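Local coordinates for protein putative retaining b-glycosidase (Saccharophagus degradans, PDB 5A95) that hydrolyses beta-glucans, probably as a retaining family 5 glycoside hydrolase that cuts the beta-1,4 bonds of mixed-linkage beta-1,3-1,4-glucan, at residues Val183-Asn188 against Ala252-Pro257; Ser211-Ile216 against Val223-Ala228; Met215-Asp220 against Glu247-Ala252. The protein carries 1 engineered substitution. One frame throughout, in Å; residues are numbered along the deposited sequence. Where two conformers were deposited one is given.

Overall arrangement
From the N terminus, the chain runs through strand 181-185 into Asn188, along helix 202-219 and strand 224-227, then to strand 250-252 and the loop beyond. Interaction 1 spans this whole course and joins the strand ends at 185-188 and 252-254. Within its span, interactions 2 and 3 start from overlapping turns of the one helix. Interaction 2 closes the short turn to strand 224-227, and interaction 3 reaches past that strand to residues 247-249. The three strands are consecutive parallel neighbours, joined by backbone hydrogen bonds such as Ala252 N to Val227 O. Interaction 1 lies beside the bound sugar, while the helix of interactions 2 and 3 meets a neighbouring subunit through sodium.

Interaction 1 (Val183-Asn188 against Ala252-Pro257); sequences VYELFN and AAHPYP
His254 presents the edge of its imidazole to Asn188 and Glu185, and these three buried polar side chains carry the contact. The shortest approach is made by carbon: CE1 of His254 stands 3.1 Å from OD1 of Asn188, with the amide oxygen lying in the plane of the ring. This is a close C-H to oxygen approach and not a conventional hydrogen bond. The two side chains cross at about a right angle, their amide and ring planes 41° apart.

Glu185 arrives from the opposite direction to the histidine. With CG anti to the backbone N (chi1 -178°) and an extended chain beyond it, its carboxylate is carried clear of the strand, and OE2 comes to 3.8 Å from His254 NE2. That is too long for a direct bond, and the carboxylate is turned 72° from the ring. OE2 also lies 4.0 Å from CB of Ala252.

Each polar end has its bonds elsewhere. Arg103 makes a salt bridge to Glu185 OE1 and a hydrogen bond to Asn188 OD1, while Thr290 OG1 bonds with both Glu185 OE2 and His254 NE2. His254 ND1 bonds to Glu189 OE2, and Asn188 ND2 to Ser143 O and to O2 of a bound glucose. A leucine in place of His254 would probably leave Glu189 without this mate and let Asn188 lose the ring edge that abuts its carbonyl.

Histidine suits the spot because its two nitrogens serve different partners while a carbon between them faces the amide. Asn188 and Glu189 are adjacent, as in the Asn-Glu pair of family 5 enzymes. The linked polar network is consistent with Glu185 and Arg103 acting as a second shell that probably helps to position Asn188, which binds the sugar.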
loop_
_atom_site.group_PDB
_atom_site.type_symbol
_atom_site.label_atom_id
_atom_site.label_comp_id
_atom_site.label_asym_id
_atom_site.label_seq_id
_atom_site.Cartn_x
_atom_site.Cartn_y
_atom_site.Cartn_z
ATOM N N VAL A 183 25.643 2.143 -11.449
ATOM C CA VAL A 183 25.068 2.920 -10.352
ATOM C C VAL A 183 23.558 2.725 -10.345
ATOM O O VAL A 183 22.892 2.800 -11.400
ATOM C CB VAL A 183 25.392 4.420 -10.533
ATOM C CG1 VAL A 183 24.768 5.257 -9.435
ATOM C CG2 VAL A 183 26.889 4.661 -10.595
ATOM N N TYR A 184 23.029 2.443 -9.157
ATOM C CA TYR A 184 21.594 2.323 -8.903
ATOM C C TYR A 184 21.174 3.547 -8.100
ATOM O O TYR A 184 21.453 3.667 -6.912
ATOM C CB TYR A 184 21.259 1.044 -8.133
ATOM C CG TYR A 184 21.457 -0.245 -8.902
ATOM C CD1 TYR A 184 21.764 -0.261 -10.247
ATOM C CD2 TYR A 184 21.278 -1.463 -8.297
ATOM C CE1 TYR A 184 21.924 -1.433 -10.937
ATOM C CE2 TYR A 184 21.455 -2.653 -8.982
ATOM C CZ TYR A 184 21.806 -2.636 -10.307
ATOM O OH TYR A 184 21.999 -3.772 -11.057
ATOM N N GLU A 185 20.542 4.492 -8.807
ATOM C CA GLU A 185 20.121 5.774 -8.206
ATOM C C GLU A 185 18.700 5.588 -7.686
ATOM O O GLU A 185 17.740 5.585 -8.446
ATOM C CB GLU A 185 20.252 6.883 -9.207
ATOM C CG GLU A 185 19.875 8.253 -8.659
ATOM C CD GLU A 185 20.275 9.381 -9.591
ATOM O OE1 GLU A 185 20.713 9.065 -10.717
ATOM O OE2 GLU A 185 20.117 10.570 -9.212
ATOM N N LEU A 186 18.598 5.415 -6.382
ATOM C CA LEU A 186 17.451 4.812 -5.724
ATOM C C LEU A 186 16.141 5.585 -5.877
ATOM O O LEU A 186 15.084 4.969 -5.990
ATOM C CB LEU A 186 17.741 4.623 -4.234
ATOM C CG LEU A 186 18.994 3.785 -3.911
ATOM C CD1 LEU A 186 19.119 3.611 -2.393
ATOM C CD2 LEU A 186 18.987 2.447 -4.620
ATOM N N PHE A 187 16.232 6.919 -5.850
ATOM C CA PHE A 187 15.043 7.775 -5.919
ATOM C C PHE A 187 15.505 9.160 -6.353
ATOM O O PHE A 187 16.063 9.915 -5.555
ATOM C CB PHE A 187 14.321 7.835 -4.578
ATOM C CG PHE A 187 12.980 8.518 -4.663
ATOM C CD1 PHE A 187 12.887 9.895 -4.628
ATOM C CD2 PHE A 187 11.814 7.779 -4.747
ATOM C CE1 PHE A 187 11.640 10.519 -4.715
ATOM C CE2 PHE A 187 10.593 8.386 -4.838
ATOM C CZ PHE A 187 10.503 9.753 -4.826
ATOM N N ASN A 188 15.248 9.500 -7.619
ATOM C CA ASN A 188 15.761 10.712 -8.263
ATOM C C ASN A 188 15.766 11.966 -7.371
ATOM O O ASN A 188 16.814 12.530 -7.045
ATOM C CB ASN A 188 14.962 10.913 -9.534
ATOM C CG ASN A 188 15.144 12.263 -10.190
ATOM O OD1 ASN A 188 16.237 12.709 -10.491
ATOM N ND2 ASN A 188 14.010 12.916 -10.460
ATOM N N ALA A 252 24.089 11.783 -4.513
ATOM C CA ALA A 252 23.623 12.581 -5.651
ATOM C C ALA A 252 23.499 14.035 -5.249
ATOM O O ALA A 252 23.084 14.351 -4.139
ATOM C CB ALA A 252 22.273 12.070 -6.152
ATOM N N ALA A 253 23.693 14.929 -6.206
ATOM C CA ALA A 253 23.356 16.334 -6.077
ATOM C C ALA A 253 22.845 16.807 -7.422
ATOM O O ALA A 253 23.335 16.393 -8.465
ATOM C CB ALA A 253 24.568 17.157 -5.673
ATOM N N HIS A 254 21.868 17.724 -7.387
ATOM C CA HIS A 254 21.267 18.304 -8.594
ATOM C C HIS A 254 21.427 19.820 -8.575
ATOM O O HIS A 254 20.465 20.569 -8.289
ATOM C CB HIS A 254 19.797 17.917 -8.706
ATOM C CG HIS A 254 19.592 16.470 -9.051
ATOM N ND1 HIS A 254 18.342 15.929 -9.270
ATOM C CD2 HIS A 254 20.477 15.457 -9.239
ATOM C CE1 HIS A 254 18.462 14.653 -9.560
ATOM N NE2 HIS A 254 19.747 14.353 -9.584
ATOM N N PRO A 255 22.650 20.287 -8.826
ATOM C CA PRO A 255 22.923 21.695 -8.631
ATOM C C PRO A 255 22.557 22.559 -9.858
ATOM O O PRO A 255 23.425 23.146 -10.532
ATOM C CB PRO A 255 24.417 21.699 -8.388
ATOM C CG PRO A 255 24.924 20.585 -9.274
ATOM C CD PRO A 255 23.873 19.528 -9.157
ATOM N N TYR A 256 21.262 22.677 -10.130
ATOM C CA TYR A 256 20.809 23.602 -11.145
ATOM C C TYR A 256 21.173 25.054 -10.762
ATOM O O TYR A 256 21.373 25.354 -9.574
ATOM C CB TYR A 256 19.333 23.398 -11.358
ATOM C CG TYR A 256 18.973 22.187 -12.196
ATOM C CD1 TYR A 256 19.422 22.056 -13.499
ATOM C CD2 TYR A 256 18.109 21.214 -11.715
ATOM C CE1 TYR A 256 19.049 20.987 -14.288
ATOM C CE2 TYR A 256 17.708 20.157 -12.511
ATOM C CZ TYR A 256 18.190 20.038 -13.789
ATOM O OH TYR A 256 17.778 18.965 -14.564
ATOM N N PRO A 257 21.219 25.955 -11.762
ATOM C CA PRO A 257 21.799 27.266 -11.507
ATOM C C PRO A 257 21.140 28.134 -10.451
ATOM O O PRO A 257 21.819 28.915 -9.778
ATOM C CB PRO A 257 21.734 27.983 -12.884
ATOM C CG PRO A 257 20.779 27.185 -13.711
ATOM C CD PRO A 257 20.950 25.764 -13.203
#

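Interaction 2 (Ser211-Ile216 against Val223-Ala228); sequences SLIDMI and VIPLVA. With NA (sodium ion), chain L.
Ile213 reaches from its helix across to Pro225 and Val227 on the strand, and its path describes most of the contact. CB stands back from the strand and merely sets the direction: CG1 is anti to the carbonyl carbon (chi1 -70°), which brings the longer branch to Pro225. CG1 then meets the pyrrolidine ring, 3.9 Å from Pro225 CB and slightly farther from its CG. At the tip, CD1 ends 4.1 Å from CG2 of Val227. The ethyl arm is thus long enough to touch two alternate strand residues, and each pair of side chains crosses at about a right angle.

One turn along the helix, Ile216 presses CG2 against CG2 of Val223 at 3.4 Å, tighter than ordinary van der Waals contact. The valine methyl involved sits in the crowded position between its own backbone N and carbonyl carbon. Aliphatic residues suit this buried layer, since no polar group meets across it.

On another side of the helix, Met215 O binds a sodium ion at 2.8 Å. The ion is also held by a water and by Thr196 O of a neighbouring subunit, so the same helix serves core and interface.

Strands 181-185 and 224-227 are parallel neighbours linked through helix 202-219. The arrangement is a beta-alpha-beta crossover of the (beta/alpha)8 barrel characteristic of family 5 glycoside hydrolases, with the helix packed on the outside of the barrel.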
loop_
_atom_site.group_PDB
_atom_site.type_symbol
_atom_site.label_atom_id
_atom_site.label_comp_id
_atom_site.label_asym_id
_atom_site.label_seq_id
_atom_site.Cartn_x
_atom_site.Cartn_y
_atom_site.Cartn_z
ATOM N N SER A 211 17.111 0.462 3.831
ATOM C CA SER A 211 16.309 -0.715 3.540
ATOM C C SER A 211 16.428 -1.137 2.086
ATOM O O SER A 211 16.582 -2.313 1.769
ATOM C CB SER A 211 14.847 -0.442 3.921
ATOM O OG SER A 211 14.028 -1.587 3.768
ATOM N N LEU A 212 16.359 -0.172 1.177
ATOM C CA LEU A 212 16.558 -0.458 -0.230
ATOM C C LEU A 212 17.984 -1.012 -0.482
ATOM O O LEU A 212 18.162 -1.969 -1.231
ATOM C CB LEU A 212 16.312 0.784 -1.090
ATOM C CG LEU A 212 14.859 1.300 -1.118
ATOM C CD1 LEU A 212 14.761 2.622 -1.833
ATOM C CD2 LEU A 212 13.936 0.297 -1.752
ATOM N N ILE A 213 18.988 -0.371 0.110
ATOM C CA ILE A 213 20.374 -0.808 -0.036
ATOM C C ILE A 213 20.536 -2.249 0.443
ATOM O O ILE A 213 21.220 -3.048 -0.201
ATOM C CB ILE A 213 21.327 0.148 0.696
ATOM C CG1 ILE A 213 21.369 1.500 -0.047
ATOM C CG2 ILE A 213 22.727 -0.453 0.764
ATOM C CD1 ILE A 213 21.869 2.630 0.811
ATOM N N ASP A 214 19.914 -2.588 1.565
ATOM C CA ASP A 214 20.064 -3.959 2.067
ATOM C C ASP A 214 19.511 -4.989 1.092
ATOM O O ASP A 214 20.113 -6.033 0.904
ATOM C CB ASP A 214 19.415 -4.085 3.447
ATOM C CG ASP A 214 20.204 -3.398 4.540
ATOM O OD1 ASP A 214 21.398 -3.104 4.325
ATOM O OD2 ASP A 214 19.636 -3.138 5.624
ATOM N N MET A 215 18.352 -4.717 0.491
ATOM C CA MET A 215 17.796 -5.621 -0.509
ATOM C C MET A 215 18.705 -5.772 -1.711
ATOM O O MET A 215 18.877 -6.855 -2.246
ATOM C CB MET A 215 16.458 -5.107 -1.081
ATOM C CG MET A 215 15.253 -5.174 -0.213
ATOM S SD MET A 215 13.885 -4.361 -1.077
ATOM C CE MET A 215 13.536 -5.605 -2.336
ATOM N N ILE A 216 19.251 -4.645 -2.162
ATOM C CA ILE A 216 20.130 -4.623 -3.317
ATOM C C ILE A 216 21.422 -5.404 -3.025
ATOM O O ILE A 216 21.830 -6.296 -3.789
ATOM C CB ILE A 216 20.418 -3.182 -3.735
ATOM C CG1 ILE A 216 19.147 -2.548 -4.325
ATOM C CG2 ILE A 216 21.560 -3.105 -4.739
ATOM C CD1 ILE A 216 19.223 -1.043 -4.463
ATOM N N VAL A 223 27.316 -3.415 -6.896
ATOM C CA VAL A 223 26.712 -2.210 -7.451
ATOM C C VAL A 223 26.975 -1.005 -6.542
ATOM O O VAL A 223 27.259 -1.166 -5.332
ATOM C CB VAL A 223 25.213 -2.389 -7.711
ATOM C CG1 VAL A 223 24.943 -3.559 -8.633
ATOM C CG2 VAL A 223 24.469 -2.530 -6.412
ATOM N N ILE A 224 26.835 0.197 -7.110
ATOM C CA ILE A 224 26.972 1.428 -6.352
ATOM C C ILE A 224 25.600 2.087 -6.168
ATOM O O ILE A 224 25.043 2.664 -7.094
ATOM C CB ILE A 224 27.918 2.419 -7.062
ATOM C CG1 ILE A 224 29.312 1.803 -7.270
ATOM C CG2 ILE A 224 27.997 3.716 -6.275
ATOM C CD1 ILE A 224 30.152 2.583 -8.272
ATOM N N PRO A 225 25.039 2.032 -4.951
ATOM C CA PRO A 225 23.817 2.795 -4.673
ATOM C C PRO A 225 24.153 4.274 -4.627
ATOM O O PRO A 225 25.180 4.680 -4.055
ATOM C CB PRO A 225 23.377 2.281 -3.272
ATOM C CG PRO A 225 24.144 0.991 -3.066
ATOM C CD PRO A 225 25.465 1.270 -3.763
ATOM N N LEU A 226 23.231 5.085 -5.137
ATOM C CA LEU A 226 23.379 6.536 -5.150
ATOM C C LEU A 226 22.172 7.141 -4.425
ATOM O O LEU A 226 21.015 6.884 -4.801
ATOM C CB LEU A 226 23.452 7.049 -6.585
ATOM C CG LEU A 226 23.681 8.530 -6.792
ATOM C CD1 LEU A 226 25.052 8.949 -6.362
ATOM C CD2 LEU A 226 23.437 8.985 -8.212
ATOM N N VAL A 227 22.453 7.862 -3.338
ATOM C CA VAL A 227 21.453 8.358 -2.385
ATOM C C VAL A 227 21.375 9.879 -2.480
ATOM O O VAL A 227 22.385 10.550 -2.602
ATOM C CB VAL A 227 21.875 7.954 -0.955
ATOM C CG1 VAL A 227 21.017 8.623 0.111
ATOM C CG2 VAL A 227 21.794 6.437 -0.817
ATOM N N ALA A 228 20.150 10.402 -2.408
ATOM C CA ALA A 228 19.866 11.823 -2.524
ATOM C C ALA A 228 19.234 12.391 -1.248
ATOM O O ALA A 228 18.542 11.692 -0.502
ATOM C CB ALA A 228 18.889 12.081 -3.651
HETATM NA NA NA L . 16.884 -7.710 -4.018
HETATM O O HOH W 1 17.237 -9.056 -6.385
#

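Interaction 3 (Met215-Asp220 against Glu247-Ala252); sequences MIYASD and EGIAYA. With NA (sodium ion), chain L.
Tyr217 spans from the helix to the backbone of Glu247, and one hydrogen bond dominates the contact. Its OH donates to Glu247 O at 2.7 Å, in the carbonyl plane and on a lone pair, with a C=O...donor angle of 145°. The oxygen also lies in the plane of the phenol ring, at its edge. A tyrosine suits the place because its long rigid ring carries a hydroxyl out to the loop; CG lies anti to the carbonyl carbon (chi1 -81°), placing the ring for this reach. Gly248 O is near the same hydroxyl, but the angle is poor and no bond forms.

Apolar contact is slight: CD1 of Ile249 comes to 3.7 Å from OH of Tyr217.

Glycine suits position 248 on two counts: phi is positive (77°), and a CB would fall 2.9 Å from Tyr217 OH, a clash.

A separate polar contact, within 215-220, lies on the far side of the helix, where water 1, a ligand of the sodium, donates to Ser219 OG at 2.8 Å.

Among its neighbours, Tyr217 makes a cation-pi contact with Lys221 and packs on Pro225 of strand 224-227. It thus bridges helix 202-219 over that strand to the loop leading into strand 250-252, the next parallel strand of the barrel.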
loop_
_atom_site.group_PDB
_atom_site.type_symbol
_atom_site.label_atom_id
_atom_site.label_comp_id
_atom_site.label_asym_id
_atom_site.label_seq_id
_atom_site.Cartn_x
_atom_site.Cartn_y
_atom_site.Cartn_z
ATOM N N MET A 215 18.352 -4.717 0.491
ATOM C CA MET A 215 17.796 -5.621 -0.509
ATOM C C MET A 215 18.705 -5.772 -1.711
ATOM O O MET A 215 18.877 -6.855 -2.246
ATOM C CB MET A 215 16.458 -5.107 -1.081
ATOM C CG MET A 215 15.253 -5.174 -0.213
ATOM S SD MET A 215 13.885 -4.361 -1.077
ATOM C CE MET A 215 13.536 -5.605 -2.336
ATOM N N ILE A 216 19.251 -4.645 -2.162
ATOM C CA ILE A 216 20.130 -4.623 -3.317
ATOM C C ILE A 216 21.422 -5.404 -3.025
ATOM O O ILE A 216 21.830 -6.296 -3.789
ATOM C CB ILE A 216 20.418 -3.182 -3.735
ATOM C CG1 ILE A 216 19.147 -2.548 -4.325
ATOM C CG2 ILE A 216 21.560 -3.105 -4.739
ATOM C CD1 ILE A 216 19.223 -1.043 -4.463
ATOM N N TYR A 217 22.065 -5.073 -1.905
ATOM C CA TYR A 217 23.336 -5.712 -1.545
ATOM C C TYR A 217 23.203 -7.202 -1.302
ATOM O O TYR A 217 24.162 -7.940 -1.556
ATOM C CB TYR A 217 23.962 -5.001 -0.350
ATOM C CG TYR A 217 24.726 -3.727 -0.663
ATOM C CD1 TYR A 217 24.959 -3.277 -1.967
ATOM C CD2 TYR A 217 25.266 -2.983 0.386
ATOM C CE1 TYR A 217 25.721 -2.156 -2.198
ATOM C CE2 TYR A 217 26.015 -1.849 0.155
ATOM C CZ TYR A 217 26.233 -1.435 -1.144
ATOM O OH TYR A 217 27.034 -0.337 -1.399
ATOM N N ALA A 218 22.040 -7.642 -0.833
ATOM C CA ALA A 218 21.798 -9.067 -0.646
ATOM C C ALA A 218 21.842 -9.811 -1.977
ATOM O O ALA A 218 22.069 -11.020 -1.990
ATOM C CB ALA A 218 20.446 -9.300 0.040
ATOM N N SER A 219 21.531 -9.101 -3.063
ATOM C CA SER A 219 21.450 -9.663 -4.412
ATOM C C SER A 219 22.710 -9.401 -5.251
ATOM O O SER A 219 23.087 -10.271 -6.035
ATOM C CB SER A 219 20.196 -9.080 -5.059
ATOM O OG SER A 219 20.032 -9.522 -6.389
ATOM N N ASP A 220 23.361 -8.242 -5.087
ATOM C CA ASP A 220 24.596 -7.911 -5.808
ATOM C C ASP A 220 25.343 -6.836 -5.032
ATOM O O ASP A 220 24.996 -5.664 -5.065
ATOM C CB ASP A 220 24.256 -7.432 -7.207
ATOM C CG ASP A 220 25.476 -7.229 -8.094
ATOM O OD1 ASP A 220 26.623 -7.285 -7.601
ATOM O OD2 ASP A 220 25.279 -6.974 -9.293
ATOM N N GLU A 247 28.656 0.758 3.503
ATOM C CA GLU A 247 29.807 1.000 2.656
ATOM C C GLU A 247 29.393 1.054 1.191
ATOM O O GLU A 247 28.367 0.501 0.791
ATOM C CB GLU A 247 30.840 -0.127 2.814
ATOM C CG GLU A 247 31.464 -0.263 4.191
ATOM C CD GLU A 247 32.541 0.764 4.458
ATOM O OE1 GLU A 247 33.274 1.139 3.499
ATOM O OE2 GLU A 247 32.643 1.200 5.627
ATOM N N GLY A 248 30.225 1.698 0.386
ATOM C CA GLY A 248 30.120 1.666 -1.056
ATOM C C GLY A 248 29.032 2.527 -1.671
ATOM O O GLY A 248 28.638 2.279 -2.789
ATOM N N ILE A 249 28.639 3.561 -0.932
ATOM C CA ILE A 249 27.549 4.497 -1.260
ATOM C C ILE A 249 28.129 5.746 -1.890
ATOM O O ILE A 249 29.153 6.262 -1.430
ATOM C CB ILE A 249 26.802 4.918 0.086
ATOM C CG1 ILE A 249 26.349 3.662 0.835
ATOM C CG2 ILE A 249 25.639 5.862 -0.112
ATOM C CD1 ILE A 249 25.554 2.722 -0.029
ATOM N N ALA A 250 27.484 6.238 -2.942
ATOM C CA ALA A 250 27.748 7.563 -3.464
ATOM C C ALA A 250 26.525 8.434 -3.202
ATOM O O ALA A 250 25.415 7.920 -2.962
ATOM C CB ALA A 250 28.035 7.490 -4.950
ATOM N N TYR A 251 26.726 9.751 -3.226
ATOM C CA TYR A 251 25.623 10.681 -3.006
ATOM C C TYR A 251 25.377 11.528 -4.262
ATOM O O TYR A 251 26.299 11.918 -4.975
ATOM C CB TYR A 251 25.904 11.567 -1.771
ATOM C CG TYR A 251 25.850 10.813 -0.476
ATOM C CD1 TYR A 251 24.636 10.574 0.137
ATOM C CD2 TYR A 251 27.003 10.302 0.119
ATOM C CE1 TYR A 251 24.558 9.886 1.334
ATOM C CE2 TYR A 251 26.936 9.584 1.302
ATOM C CZ TYR A 251 25.709 9.403 1.923
ATOM O OH TYR A 251 25.611 8.696 3.100
ATOM N N ALA A 252 24.089 11.783 -4.513
ATOM C CA ALA A 252 23.623 12.581 -5.651
ATOM C C ALA A 252 23.499 14.035 -5.249
ATOM O O ALA A 252 23.084 14.351 -4.139
ATOM C CB ALA A 252 22.273 12.070 -6.152
HETATM NA NA NA L . 16.884 -7.710 -4.018
HETATM O O HOH W 1 17.237 -9.056 -6.385
#